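Local coordinates for protein putative invasin (Yersinia pseudotuberculosis IP 31758, PDB 5N40) that probably mediates bacterial adhesion to host cells, presenting a C-terminal C-type lectin-like domain at the end of two immunoglobulin-like domains, at residues 18-24 and 99-105; 115-119 and 213-218; 139-143 and 202-206; 242-248 and 347-352; 318-322 and 335-341. The protein carries 1 engineered substitution. All blocks are in the same frame, centred on the assembly; numbering follows the deposited sequence.

Interaction 1 (18-24 and 99-105)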
# COMPACT_ATOMS: atom_id res chain seq x y z
N PRO A 18 15.46 35.10 6.62
CA PRO A 18 15.56 34.15 7.74
C PRO A 18 16.47 32.95 7.44
O PRO A 18 16.89 32.76 6.30
CB PRO A 18 14.11 33.70 7.94
CG PRO A 18 13.49 33.82 6.59
CD PRO A 18 14.16 35.00 5.93
N VAL A 19 16.77 32.15 8.46
CA VAL A 19 17.59 30.97 8.28
C VAL A 19 16.74 29.70 8.17
O VAL A 19 17.29 28.60 8.15
CB VAL A 19 18.63 30.82 9.40
CG1 VAL A 19 19.59 32.01 9.39
CG2 VAL A 19 17.97 30.66 10.75
N ASN A 20 15.42 29.85 8.11
CA ASN A 20 14.51 28.75 7.83
C ASN A 20 13.54 29.21 6.75
O ASN A 20 12.95 30.29 6.87
CB ASN A 20 13.73 28.31 9.08
CG ASN A 20 14.62 27.72 10.15
OD1 ASN A 20 14.97 26.54 10.10
ND2 ASN A 20 14.96 28.53 11.14
N ILE A 21 13.38 28.39 5.71
CA ILE A 21 12.41 28.62 4.65
C ILE A 21 11.83 27.26 4.27
O ILE A 21 12.46 26.22 4.46
CB ILE A 21 13.00 29.31 3.41
CG1 ILE A 21 14.08 28.44 2.75
CG2 ILE A 21 13.55 30.70 3.78
CD1 ILE A 21 14.79 29.11 1.58
N GLU A 22 10.63 27.29 3.70
CA GLU A 22 9.96 26.07 3.28
C GLU A 22 10.28 25.74 1.83
O GLU A 22 10.48 26.64 1.00
CB GLU A 22 8.45 26.21 3.48
CG GLU A 22 8.07 26.29 4.95
CD GLU A 22 6.61 26.63 5.19
OE1 GLU A 22 5.91 27.02 4.23
OE2 GLU A 22 6.18 26.53 6.35
N ALA A 23 10.36 24.44 1.54
CA ALA A 23 10.69 23.95 0.20
C ALA A 23 9.46 24.00 -0.72
O ALA A 23 8.97 22.98 -1.20
CB ALA A 23 11.25 22.53 0.28
N ASN A 24 8.99 25.22 -0.97
CA ASN A 24 7.76 25.45 -1.72
C ASN A 24 7.98 26.25 -3.00
O ASN A 24 7.00 26.66 -3.64
CB ASN A 24 6.73 26.17 -0.83
CG ASN A 24 7.20 27.54 -0.38
OD1 ASN A 24 8.21 28.07 -0.87
ND2 ASN A 24 6.47 28.14 0.56
N ILE A 99 20.94 27.89 5.52
CA ILE A 99 19.50 28.06 5.62
C ILE A 99 18.87 26.68 5.65
O ILE A 99 19.15 25.86 4.77
CB ILE A 99 18.94 28.89 4.44
CG1 ILE A 99 19.62 30.25 4.37
CG2 ILE A 99 17.43 29.05 4.57
CD1 ILE A 99 19.36 30.99 3.10
N ASN A 100 18.06 26.41 6.67
CA ASN A 100 17.29 25.18 6.70
C ASN A 100 16.13 25.31 5.73
O ASN A 100 15.29 26.21 5.87
CB ASN A 100 16.78 24.89 8.11
CG ASN A 100 17.89 24.61 9.09
OD1 ASN A 100 18.87 23.94 8.76
ND2 ASN A 100 17.75 25.13 10.30
N VAL A 101 16.09 24.42 4.74
CA VAL A 101 14.98 24.36 3.80
C VAL A 101 14.11 23.20 4.27
O VAL A 101 14.42 22.03 4.02
CB VAL A 101 15.48 24.17 2.36
CG1 VAL A 101 14.32 24.34 1.38
CG2 VAL A 101 16.60 25.16 2.05
N ILE A 102 13.04 23.54 4.97
CA ILE A 102 12.24 22.55 5.69
C ILE A 102 11.09 22.10 4.79
O ILE A 102 10.82 22.72 3.76
CB ILE A 102 11.73 23.10 7.03
CG1 ILE A 102 10.68 24.21 6.83
CG2 ILE A 102 12.91 23.61 7.86
CD1 ILE A 102 10.06 24.69 8.13
N PRO A 103 10.40 21.02 5.16
CA PRO A 103 9.30 20.51 4.33
C PRO A 103 8.19 21.53 4.15
O PRO A 103 7.87 22.32 5.04
CB PRO A 103 8.81 19.29 5.11
CG PRO A 103 9.98 18.83 5.87
CD PRO A 103 10.73 20.09 6.25
N ALA A 104 7.55 21.46 2.99
CA ALA A 104 6.43 22.32 2.69
C ALA A 104 5.16 21.72 3.27
O ALA A 104 4.86 20.54 3.01
CB ALA A 104 6.27 22.50 1.18
N PRO A 105 4.40 22.46 4.07
CA PRO A 105 3.08 21.96 4.48
C PRO A 105 2.23 21.65 3.26
O PRO A 105 2.12 22.47 2.34
CB PRO A 105 2.50 23.11 5.31
CG PRO A 105 3.72 23.82 5.85
CD PRO A 105 4.75 23.72 4.76

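Interaction 2 (115-119 and 213-218)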
# COMPACT_ATOMS: atom_id res chain seq x y z
N ALA A 115 -10.63 0.00 -4.87
CA ALA A 115 -10.17 -0.22 -3.51
C ALA A 115 -10.16 -1.69 -3.12
O ALA A 115 -9.55 -2.03 -2.10
CB ALA A 115 -11.03 0.55 -2.52
N ARG A 116 -10.81 -2.56 -3.89
CA ARG A 116 -10.92 -3.97 -3.55
C ARG A 116 -10.65 -4.80 -4.79
O ARG A 116 -11.37 -4.68 -5.79
CB ARG A 116 -12.30 -4.30 -2.98
CG ARG A 116 -12.47 -5.78 -2.65
CD ARG A 116 -13.83 -6.08 -2.07
NE ARG A 116 -13.96 -7.51 -1.86
CZ ARG A 116 -15.11 -8.17 -1.76
NH1 ARG A 116 -16.27 -7.52 -1.86
NH2 ARG A 116 -15.10 -9.48 -1.58
N LYS A 117 -9.62 -5.64 -4.73
CA LYS A 117 -9.29 -6.55 -5.81
C LYS A 117 -8.99 -7.91 -5.21
O LYS A 117 -9.17 -8.13 -4.01
CB LYS A 117 -8.13 -6.01 -6.66
CG LYS A 117 -8.40 -4.68 -7.35
CD LYS A 117 -7.30 -4.35 -8.37
CE LYS A 117 -7.51 -2.99 -9.04
NZ LYS A 117 -6.54 -2.69 -10.14
N ASN A 118 -8.56 -8.84 -6.05
CA ASN A 118 -8.22 -10.19 -5.64
C ASN A 118 -6.72 -10.32 -5.44
O ASN A 118 -5.93 -9.70 -6.15
CB ASN A 118 -8.68 -11.23 -6.67
CG ASN A 118 -10.15 -11.11 -7.01
OD1 ASN A 118 -10.99 -10.92 -6.12
ND2 ASN A 118 -10.47 -11.20 -8.30
N ILE A 119 -6.33 -11.17 -4.48
CA ILE A 119 -4.92 -11.50 -4.34
C ILE A 119 -4.39 -11.97 -5.68
O ILE A 119 -4.99 -12.81 -6.35
CB ILE A 119 -4.72 -12.57 -3.24
CG1 ILE A 119 -4.96 -11.95 -1.86
CG2 ILE A 119 -3.31 -13.16 -3.31
CD1 ILE A 119 -4.93 -12.95 -0.71
N ASN A 213 -7.93 2.72 2.18
CA ASN A 213 -8.09 1.29 2.42
C ASN A 213 -7.87 0.51 1.14
O ASN A 213 -8.33 0.91 0.06
CB ASN A 213 -9.47 0.97 2.99
CG ASN A 213 -9.64 1.46 4.41
OD1 ASN A 213 -8.69 1.52 5.18
ND2 ASN A 213 -10.87 1.82 4.76
N VAL A 214 -7.16 -0.60 1.25
CA VAL A 214 -7.01 -1.55 0.16
C VAL A 214 -7.40 -2.93 0.67
O VAL A 214 -7.04 -3.33 1.79
CB VAL A 214 -5.58 -1.56 -0.42
CG1 VAL A 214 -5.28 -0.20 -1.09
CG2 VAL A 214 -4.55 -1.88 0.67
N THR A 215 -8.16 -3.66 -0.14
CA THR A 215 -8.65 -4.98 0.22
C THR A 215 -8.25 -5.95 -0.88
O THR A 215 -8.45 -5.66 -2.06
CB THR A 215 -10.17 -4.97 0.41
OG1 THR A 215 -10.51 -4.06 1.46
CG2 THR A 215 -10.71 -6.36 0.74
N PHE A 216 -7.66 -7.08 -0.49
CA PHE A 216 -7.27 -8.12 -1.44
C PHE A 216 -7.98 -9.40 -1.04
O PHE A 216 -7.73 -9.95 0.04
CB PHE A 216 -5.75 -8.30 -1.47
CG PHE A 216 -5.01 -7.13 -2.06
CD1 PHE A 216 -4.64 -6.04 -1.27
CD2 PHE A 216 -4.69 -7.10 -3.40
CE1 PHE A 216 -3.95 -4.96 -1.82
CE2 PHE A 216 -4.02 -6.03 -3.96
CZ PHE A 216 -3.64 -4.96 -3.16
N ASN A 217 -8.87 -9.87 -1.91
CA ASN A 217 -9.68 -11.04 -1.63
C ASN A 217 -8.86 -12.31 -1.65
O ASN A 217 -8.00 -12.50 -2.51
CB ASN A 217 -10.79 -11.16 -2.66
CG ASN A 217 -11.72 -9.99 -2.67
OD1 ASN A 217 -12.10 -9.47 -1.62
ND2 ASN A 217 -12.12 -9.56 -3.87
N VAL A 218 -9.15 -13.20 -0.70
CA VAL A 218 -8.57 -14.53 -0.65
C VAL A 218 -9.52 -15.52 -1.32
O VAL A 218 -10.75 -15.40 -1.19
CB VAL A 218 -8.27 -14.93 0.81
CG1 VAL A 218 -9.57 -15.22 1.58
CG2 VAL A 218 -7.32 -16.11 0.86
O HOH W 1 -10.42 -1.50 0.69

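Interaction 3 (139-143 and 202-206). Engineered in segment 202-206: Ala203 (natural residue Lys).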
# COMPACT_ATOMS: atom_id res chain seq x y z
N PRO A 139 5.61 19.49 -6.13
CA PRO A 139 6.52 18.47 -6.64
C PRO A 139 7.66 18.19 -5.67
O PRO A 139 8.01 19.01 -4.82
CB PRO A 139 7.05 19.08 -7.94
CG PRO A 139 6.99 20.55 -7.71
CD PRO A 139 5.83 20.80 -6.77
N ASN A 140 8.22 16.99 -5.81
CA ASN A 140 9.43 16.58 -5.10
C ASN A 140 9.21 16.45 -3.59
O ASN A 140 10.15 16.59 -2.80
CB ASN A 140 10.59 17.53 -5.40
CG ASN A 140 10.97 17.52 -6.88
OD1 ASN A 140 11.13 16.45 -7.48
ND2 ASN A 140 11.08 18.70 -7.47
N VAL A 141 7.98 16.14 -3.19
CA VAL A 141 7.65 15.91 -1.79
C VAL A 141 7.94 14.45 -1.44
O VAL A 141 7.37 13.53 -2.05
CB VAL A 141 6.18 16.25 -1.50
CG1 VAL A 141 5.79 15.82 -0.09
CG2 VAL A 141 5.93 17.76 -1.70
N LYS A 142 8.82 14.24 -0.47
CA LYS A 142 9.17 12.89 -0.04
C LYS A 142 8.00 12.22 0.67
O LYS A 142 7.34 12.82 1.52
CB LYS A 142 10.39 12.94 0.88
CG LYS A 142 11.68 13.35 0.19
CD LYS A 142 12.85 13.31 1.17
CE LYS A 142 14.17 13.64 0.50
NZ LYS A 142 15.31 13.63 1.48
N MET A 143 7.76 10.95 0.33
CA MET A 143 6.59 10.21 0.78
C MET A 143 7.01 8.87 1.37
O MET A 143 7.95 8.23 0.88
CB MET A 143 5.62 9.98 -0.37
CG MET A 143 4.16 9.86 0.05
SD MET A 143 3.45 11.40 0.66
CE MET A 143 3.65 12.48 -0.75
N ALA A 202 -0.34 7.35 3.86
CA ALA A 202 0.68 8.11 3.16
C ALA A 202 1.09 9.29 4.03
O ALA A 202 0.24 10.04 4.49
CB ALA A 202 0.16 8.59 1.81
N ALA A 203 2.40 9.43 4.26
CA ALA A 203 2.94 10.54 5.05
C ALA A 203 3.97 11.31 4.23
O ALA A 203 4.95 10.73 3.75
CB ALA A 203 3.59 10.03 6.34
N ALA A 204 3.76 12.61 4.10
CA ALA A 204 4.76 13.48 3.50
C ALA A 204 5.82 13.83 4.54
O ALA A 204 5.61 13.67 5.74
CB ALA A 204 4.10 14.75 2.95
N GLU A 205 6.98 14.29 4.06
CA GLU A 205 8.06 14.63 4.97
C GLU A 205 7.66 15.74 5.94
O GLU A 205 8.28 15.87 7.00
CB GLU A 205 9.32 15.02 4.19
CG GLU A 205 9.11 16.03 3.08
CD GLU A 205 10.38 16.33 2.31
OE1 GLU A 205 11.48 16.30 2.93
OE2 GLU A 205 10.28 16.59 1.09
N SER A 206 6.62 16.51 5.63
CA SER A 206 6.14 17.54 6.53
C SER A 206 5.38 16.98 7.73
O SER A 206 5.12 17.72 8.68
CB SER A 206 5.21 18.49 5.79
OG SER A 206 4.13 17.75 5.27
O HOH W 2 12.07 17.42 -0.85
O HOH W 3 7.82 11.26 4.27

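Interaction 4 (242-248 and 347-352)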
# COMPACT_ATOMS: atom_id res chain seq x y z
N VAL A 242 -22.39 -29.93 -16.42
CA VAL A 242 -22.88 -30.08 -15.06
C VAL A 242 -22.33 -28.91 -14.25
O VAL A 242 -21.12 -28.64 -14.30
CB VAL A 242 -22.48 -31.43 -14.44
CG1 VAL A 242 -23.10 -31.61 -13.06
CG2 VAL A 242 -22.90 -32.58 -15.36
N THR A 243 -23.20 -28.21 -13.54
CA THR A 243 -22.84 -27.02 -12.77
C THR A 243 -22.96 -27.32 -11.29
O THR A 243 -23.96 -27.90 -10.84
CB THR A 243 -23.73 -25.83 -13.15
OG1 THR A 243 -23.51 -25.49 -14.53
CG2 THR A 243 -23.40 -24.61 -12.29
N PHE A 244 -21.94 -26.92 -10.52
CA PHE A 244 -21.82 -27.24 -9.11
C PHE A 244 -21.74 -25.95 -8.30
O PHE A 244 -20.98 -25.04 -8.65
CB PHE A 244 -20.56 -28.08 -8.84
CG PHE A 244 -20.44 -29.33 -9.70
CD1 PHE A 244 -19.94 -29.25 -11.00
CD2 PHE A 244 -20.77 -30.57 -9.18
CE1 PHE A 244 -19.81 -30.39 -11.77
CE2 PHE A 244 -20.64 -31.71 -9.96
CZ PHE A 244 -20.15 -31.61 -11.25
N LYS A 245 -22.51 -25.87 -7.22
CA LYS A 245 -22.52 -24.68 -6.36
C LYS A 245 -21.49 -24.83 -5.24
O LYS A 245 -21.27 -25.93 -4.73
CB LYS A 245 -23.92 -24.49 -5.76
CG LYS A 245 -24.19 -23.11 -5.18
CD LYS A 245 -25.55 -23.08 -4.48
CE LYS A 245 -26.01 -21.66 -4.19
NZ LYS A 245 -24.98 -20.88 -3.45
N ARG A 246 -20.86 -23.71 -4.87
CA ARG A 246 -19.97 -23.73 -3.73
C ARG A 246 -20.73 -24.21 -2.50
O ARG A 246 -21.96 -24.11 -2.45
CB ARG A 246 -19.37 -22.35 -3.47
CG ARG A 246 -20.37 -21.28 -3.06
CD ARG A 246 -19.65 -20.09 -2.46
NE ARG A 246 -20.54 -18.97 -2.14
CZ ARG A 246 -21.23 -18.84 -1.01
NH1 ARG A 246 -21.17 -19.75 -0.06
NH2 ARG A 246 -21.99 -17.76 -0.83
N PRO A 247 -20.03 -24.74 -1.50
CA PRO A 247 -20.70 -25.07 -0.24
C PRO A 247 -21.22 -23.83 0.47
O PRO A 247 -20.75 -22.71 0.23
CB PRO A 247 -19.62 -25.77 0.58
CG PRO A 247 -18.33 -25.35 -0.03
CD PRO A 247 -18.61 -25.11 -1.48
N TYR A 248 -22.19 -24.04 1.35
CA TYR A 248 -22.83 -22.97 2.09
C TYR A 248 -22.07 -22.66 3.37
O TYR A 248 -21.59 -23.57 4.06
CB TYR A 248 -24.27 -23.35 2.46
CG TYR A 248 -25.27 -23.29 1.33
CD1 TYR A 248 -25.88 -22.10 0.98
CD2 TYR A 248 -25.63 -24.44 0.63
CE1 TYR A 248 -26.80 -22.04 -0.05
CE2 TYR A 248 -26.55 -24.39 -0.40
CZ TYR A 248 -27.13 -23.18 -0.73
OH TYR A 248 -28.06 -23.12 -1.74
N ASN A 347 -19.65 -32.11 3.34
CA ASN A 347 -19.93 -30.99 2.45
C ASN A 347 -20.99 -31.37 1.42
O ASN A 347 -21.10 -32.53 1.01
CB ASN A 347 -18.67 -30.55 1.73
CG ASN A 347 -17.73 -29.73 2.61
OD1 ASN A 347 -18.12 -28.71 3.16
ND2 ASN A 347 -16.49 -30.19 2.73
N VAL A 348 -21.75 -30.37 0.99
CA VAL A 348 -22.69 -30.53 -0.12
C VAL A 348 -22.45 -29.43 -1.14
O VAL A 348 -22.58 -28.24 -0.84
CB VAL A 348 -24.15 -30.52 0.36
CG1 VAL A 348 -25.10 -30.63 -0.83
CG2 VAL A 348 -24.39 -31.66 1.33
N SER A 349 -22.07 -29.84 -2.35
CA SER A 349 -22.10 -28.99 -3.53
C SER A 349 -23.34 -29.36 -4.33
O SER A 349 -23.46 -30.49 -4.83
CB SER A 349 -20.84 -29.16 -4.37
OG SER A 349 -20.95 -28.44 -5.59
N CYS A 350 -24.26 -28.42 -4.44
CA CYS A 350 -25.52 -28.67 -5.12
C CYS A 350 -25.33 -28.67 -6.63
O CYS A 350 -24.50 -27.91 -7.17
CB CYS A 350 -26.55 -27.62 -4.70
SG CYS A 350 -27.04 -27.71 -2.93
N SER A 351 -26.07 -29.53 -7.31
CA SER A 351 -26.09 -29.56 -8.77
C SER A 351 -27.18 -28.61 -9.26
O SER A 351 -28.33 -28.70 -8.82
CB SER A 351 -26.35 -30.99 -9.28
OG SER A 351 -26.25 -31.05 -10.69
N LEU A 352 -26.80 -27.69 -10.14
CA LEU A 352 -27.71 -26.62 -10.55
C LEU A 352 -28.20 -26.78 -11.99
O LEU A 352 -28.04 -27.83 -12.61
CB LEU A 352 -27.02 -25.26 -10.40
CG LEU A 352 -26.34 -24.98 -9.06
CD1 LEU A 352 -25.69 -23.61 -9.11
CD2 LEU A 352 -27.32 -25.07 -7.90
OXT LEU A 352 -28.77 -25.85 -12.55
O HOH W 4 -25.98 -29.31 -13.08
O HOH W 5 -23.89 -26.14 -2.52
O HOH W 6 -22.96 -26.77 1.50

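Interaction 5 (318-322 and 335-341)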
# COMPACT_ATOMS: atom_id res chain seq x y z
N VAL A 318 -23.82 -49.12 -1.23
CA VAL A 318 -24.49 -50.30 -0.70
C VAL A 318 -25.80 -49.84 -0.07
O VAL A 318 -26.09 -48.64 0.00
CB VAL A 318 -23.62 -51.06 0.32
CG1 VAL A 318 -22.36 -51.57 -0.35
CG2 VAL A 318 -23.28 -50.17 1.51
N ILE A 319 -26.60 -50.80 0.39
CA ILE A 319 -27.90 -50.44 0.95
C ILE A 319 -27.68 -49.51 2.14
O ILE A 319 -27.00 -49.86 3.11
CB ILE A 319 -28.69 -51.71 1.33
CG1 ILE A 319 -30.12 -51.35 1.73
CG2 ILE A 319 -27.99 -52.49 2.44
CD1 ILE A 319 -30.97 -50.82 0.58
N GLY A 320 -28.23 -48.30 2.04
CA GLY A 320 -28.14 -47.34 3.12
C GLY A 320 -26.87 -46.51 3.17
O GLY A 320 -26.66 -45.80 4.16
N GLN A 321 -26.01 -46.58 2.15
CA GLN A 321 -24.80 -45.77 2.12
C GLN A 321 -24.56 -45.26 0.71
O GLN A 321 -24.59 -46.03 -0.25
CB GLN A 321 -23.58 -46.56 2.60
CG GLN A 321 -23.71 -47.13 4.00
CD GLN A 321 -23.98 -46.07 5.05
OE1 GLN A 321 -23.56 -44.92 4.91
NE2 GLN A 321 -24.69 -46.44 6.10
N HIS A 322 -24.29 -43.96 0.59
CA HIS A 322 -23.96 -43.34 -0.69
C HIS A 322 -22.49 -42.92 -0.69
O HIS A 322 -21.94 -42.50 0.33
CB HIS A 322 -24.84 -42.12 -0.97
CG HIS A 322 -26.29 -42.46 -1.17
ND1 HIS A 322 -27.11 -42.83 -0.13
CD2 HIS A 322 -27.06 -42.45 -2.28
CE1 HIS A 322 -28.33 -43.05 -0.60
NE2 HIS A 322 -28.32 -42.83 -1.90
N ASN A 335 -18.93 -45.55 4.04
CA ASN A 335 -18.59 -45.99 5.39
C ASN A 335 -19.81 -46.64 6.03
O ASN A 335 -20.69 -45.95 6.55
CB ASN A 335 -18.08 -44.82 6.23
CG ASN A 335 -17.63 -45.26 7.61
OD1 ASN A 335 -18.04 -44.68 8.62
ND2 ASN A 335 -16.80 -46.30 7.66
N SER A 336 -19.85 -47.97 6.00
CA SER A 336 -20.92 -48.71 6.65
C SER A 336 -20.73 -48.74 8.16
O SER A 336 -21.70 -48.59 8.92
CB SER A 336 -21.00 -50.13 6.10
OG SER A 336 -21.11 -50.13 4.69
N ILE A 337 -19.49 -48.91 8.61
CA ILE A 337 -19.21 -49.05 10.04
C ILE A 337 -19.69 -47.81 10.80
O ILE A 337 -20.37 -47.92 11.83
CB ILE A 337 -17.71 -49.30 10.27
CG1 ILE A 337 -17.25 -50.55 9.51
CG2 ILE A 337 -17.41 -49.46 11.76
CD1 ILE A 337 -15.75 -50.69 9.40
N GLY A 338 -19.35 -46.63 10.30
CA GLY A 338 -19.77 -45.39 10.93
C GLY A 338 -21.11 -44.86 10.46
O GLY A 338 -21.45 -43.72 10.79
N ASN A 339 -21.87 -45.66 9.70
CA ASN A 339 -23.13 -45.22 9.13
C ASN A 339 -23.00 -43.82 8.55
O ASN A 339 -23.61 -42.87 9.05
CB ASN A 339 -24.24 -45.27 10.18
CG ASN A 339 -25.63 -45.25 9.56
OD1 ASN A 339 -25.78 -45.22 8.34
ND2 ASN A 339 -26.66 -45.27 10.41
N GLY A 340 -22.21 -43.68 7.48
CA GLY A 340 -21.88 -42.36 6.97
C GLY A 340 -23.09 -41.55 6.54
O GLY A 340 -23.12 -40.33 6.71
N ASP A 341 -24.10 -42.22 5.98
CA ASP A 341 -25.25 -41.50 5.45
C ASP A 341 -26.01 -40.76 6.55
O ASP A 341 -26.61 -39.71 6.29
CB ASP A 341 -26.21 -42.45 4.74
CG ASP A 341 -25.93 -42.58 3.25
OD1 ASP A 341 -24.76 -42.39 2.84
OD2 ASP A 341 -26.89 -42.86 2.50
O HOH W 7 -21.30 -43.77 4.04
O HOH W 8 -22.21 -41.52 3.04

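Interaction 1 (18-24 and 99-105)
Strands 20-22 and 99-102 run parallel at an angle of 27°, their axes 4.6 Å apart at closest approach, with Asn20 beside Asn100, Ile21 beside Val101 and Glu22 beside Ile102. The backbone of Ile21 spans two residues of its partner strand: its N donates to Asn100 O (2.9 Å) and its O accepts from Ile102 N (2.8 Å). Asn100 N to Val19 O and Ala23 N to Ile102 O extend the ladder at its two ends. On the face carrying Asn20, Asn100, Glu22 and Ile102, the two asparagines lie alongside each other and point the same way, because each holds CG beside its own backbone N (chi1 -65° in both). Asn100 ND2 reaches Asn20 OD1 at 3.1 Å; the oxygen lies in the amide plane of Asn100, whereas the donor is tilted out of that of Asn20. Farther along, the extended Glu22 rests its CG on Ile102 CG1 (3.8 Å) and crosses the ring of Pro105 at about a right angle, Glu22 CD meeting Pro105 CD at 3.5 Å. The face of Ile21 and Val101 is apolar. Ile21 CG1 touches Ile99 CG2 at 3.9 Å, and Ala23 CB meets Val101 CG1 at 3.7 Å. Parallel pairing of the first and last strands is characteristic of immunoglobulin-like sandwiches. In the sheet, strand 90-102 lies between 13-22 and 79-87, and strand 28-34 flanks 13-22 on its other edge; Ile21 and Ile99 both pack on Leu72 of strand 67-73, while Ala104 reaches Tyr131 of strand 123-131 in the following domain.

Interaction 2 (115-119 and 213-218)
Arg116 and Asn217 cross at about a right angle, the guanidinium and amide planes standing 87° apart. The arginine grips a single oxygen side-on: NE meets Asn217 OD1 at 2.7 Å in the carbonyl plane, on a lone pair, and NH2 meets the same OD1 at 3.0 Å from above that plane. For both bonds the oxygen lies in the guanidinium plane. An extended chain, with CG anti to the backbone N (chi1 178°), carries the head past Thr215, whose CG2 touches Arg116 CG at 3.9 Å. The other end of the Asn217 amide is engaged too: ND2 donates almost straight (173°) to Asn118 OD1 at 2.9 Å, the two amide planes being obliquely turned. With both ends bonded, the Asn217 amide is fixed in its rotation. At the start of the pair a water joins Ala115 O to Thr215 OG1. Beneath this polar row, on the face of Phe216, Ile119 CG1 packs on Phe216 CB at 3.8 Å, and Asn118 O lies at the ring edge. Arg116 NH2 also forms a salt bridge with Asp223. The parallel backbone ladder, with Lys117 N to Thr215 O at 2.9 Å, adds the short edge strand 116-118, which follows 106-112 of the opposite sheet, to the last strand 209-217, consistent with the split first strand of immunoglobulin-like domains; strand 197-204 borders 209-217 on its far side, and Ile123 of strand 123-131 packs against Lys117, Val214 and Phe216.

Interaction 3 (139-143 and 202-206)
Met143 and Ala204 form an antiparallel, non-hydrogen-bonded pair at the end of the second immunoglobulin-like domain that faces the first, near one end of strand 142-151 and where strand 197-204 stops. Beyond it the segments part, and Glu205 takes over the bonding. Its N makes only a weak bond to Lys142 O (3.0 Å), but its side chain turns back: CG lies between the backbone N and the carbonyl carbon (chi1 49°), and the extended chain sets OE2 against the Lys142 backbone. Lys142 N points almost straight (175°) at OE2, 3.2 Å away, arriving from above the carboxylate plane. The aliphatic part of the Lys142 side chain crosses this carboxylate, CG standing 3.6 Å from Glu205 OE2. On the inner face Val141 CG1 packs on Ala204 CB at 3.6 Å. A water donates to both Lys142 O and Ala203 O; the engineered Ala203 directs its own CB away from segment 139-143. Glu205 OE1 binds Thr78 of the first domain. The carboxylate thus joins the Lys142 backbone to the neighbouring domain, and Lys142 NZ, 4.9 Å from Glu205 OE1 and not in contact with it, may modestly favour its negative charge.

Interaction 4 (242-248 and 347-352)
Ser349 swings OG anti to its own backbone N (chi1 173°), a torsion that sets it against Lys245 O, to which it donates a 2.7 Å hydrogen bond; Leu352, with CG beside its backbone N (chi1 -49°), directs its branched end at Thr243 and Lys245. This is the meeting of the two chain ends of the C-type lectin-like domain: strand 242-245 near its beginning and the last residues of the protein, running roughly antiparallel, an arrangement characteristic of the fold. The backbones make a single bridge, at Phe244 and Ser351, flanked by two bonds: Lys245 N to Cys350 O (2.9 Å) and Leu352 N to Thr243 O (2.9 Å). Leu352 crosses Thr243 at about a right angle, CD1 touching Thr243 CG2 at 4.0 Å and also leaning on Lys245 CB. The serine hydroxyl further lies at the edge of the Phe244 ring, and the Phe244 side chain packs on helix 284-293. Toward Tyr248 the segments separate, and a water accepts from Tyr248 N and donates to Val348 O. At the other end a second water accepts from Thr243 N, is hydrogen-bonded to Ser351 OG and donates to Leu352 O of the C-terminal carboxylate. Arg246 forms salt bridges with Glu235 and Glu252. Cys350 is bonded to Cys279, just after helix 272-278, so the disulfide ties the C-terminal segment to that helix, as in many lectin-like domains. Cys350 SG itself sits at the edge of the Tyr248 ring, 4.2 Å from Tyr248 CE2.

Interaction 5 (318-322 and 335-341)
Gln321 and His322 open the second strand of a beta hairpin in the C-type lectin-like domain, and both meet the start of helix 340-343. Strands 315-318 and 321-325 are joined by a type II turn from Val318 to Gln321, with Gly320 at positive phi (84°). The Gln321 side chain is bent at chi2 (-58°), which brings its amide to the helix start and uses both ends of it. OE1 takes Asp341 N at 3.0 Å, in the carbonyl plane and on a lone pair. NE2 gives a 2.8 Å bond to OD1 of Asn339, the residue just before the helix; the acceptor lies in the Gln321 amide plane, but the two amides are turned steeply against each other. The Asp341 carboxylate in turn holds His322 twice. OD1 accepts His322 N at 2.8 Å on its syn side, out of the carboxylate plane, and OD2 offers its syn lone pair to His322 ND1 at 2.6 Å. Ring and carboxylate are nearly coplanar (16° apart), so this pair of bonds fixes the imidazole's rotation and sets its ring edge against Asp341. Arg312 adds a long, weak ion pair to the aspartate and also donates to Gly340 O, while Gln272 packs on both His322 and Asp341. At the first residue of the 336-339 turn the contact is light: Ser336 OG lies 3.9 Å from Val318 CG2.

How the interactions relate
From the N terminus, interaction 1 closes the first immunoglobulin-like domain by joining its first and last strands. Interaction 2 then closes the second domain through a similar parallel pair, between the short strand 116-118 and the last strand 209-217, and interaction 3 falls within that loop, pairing 142-151 with 197-204 in the same sheet. Interactions 1 and 3 touch across the domain junction, through Pro103, Ala104 and Pro105 against Glu205 and Ser206. Interaction 4 brings together the two ends of the adhesion domain, and interaction 5 lies inside its loop, binding a hairpin to a short helix. No two loops cross, and interactions 1 and 5 have centres about 80 Å apart, as befits an elongated molecule.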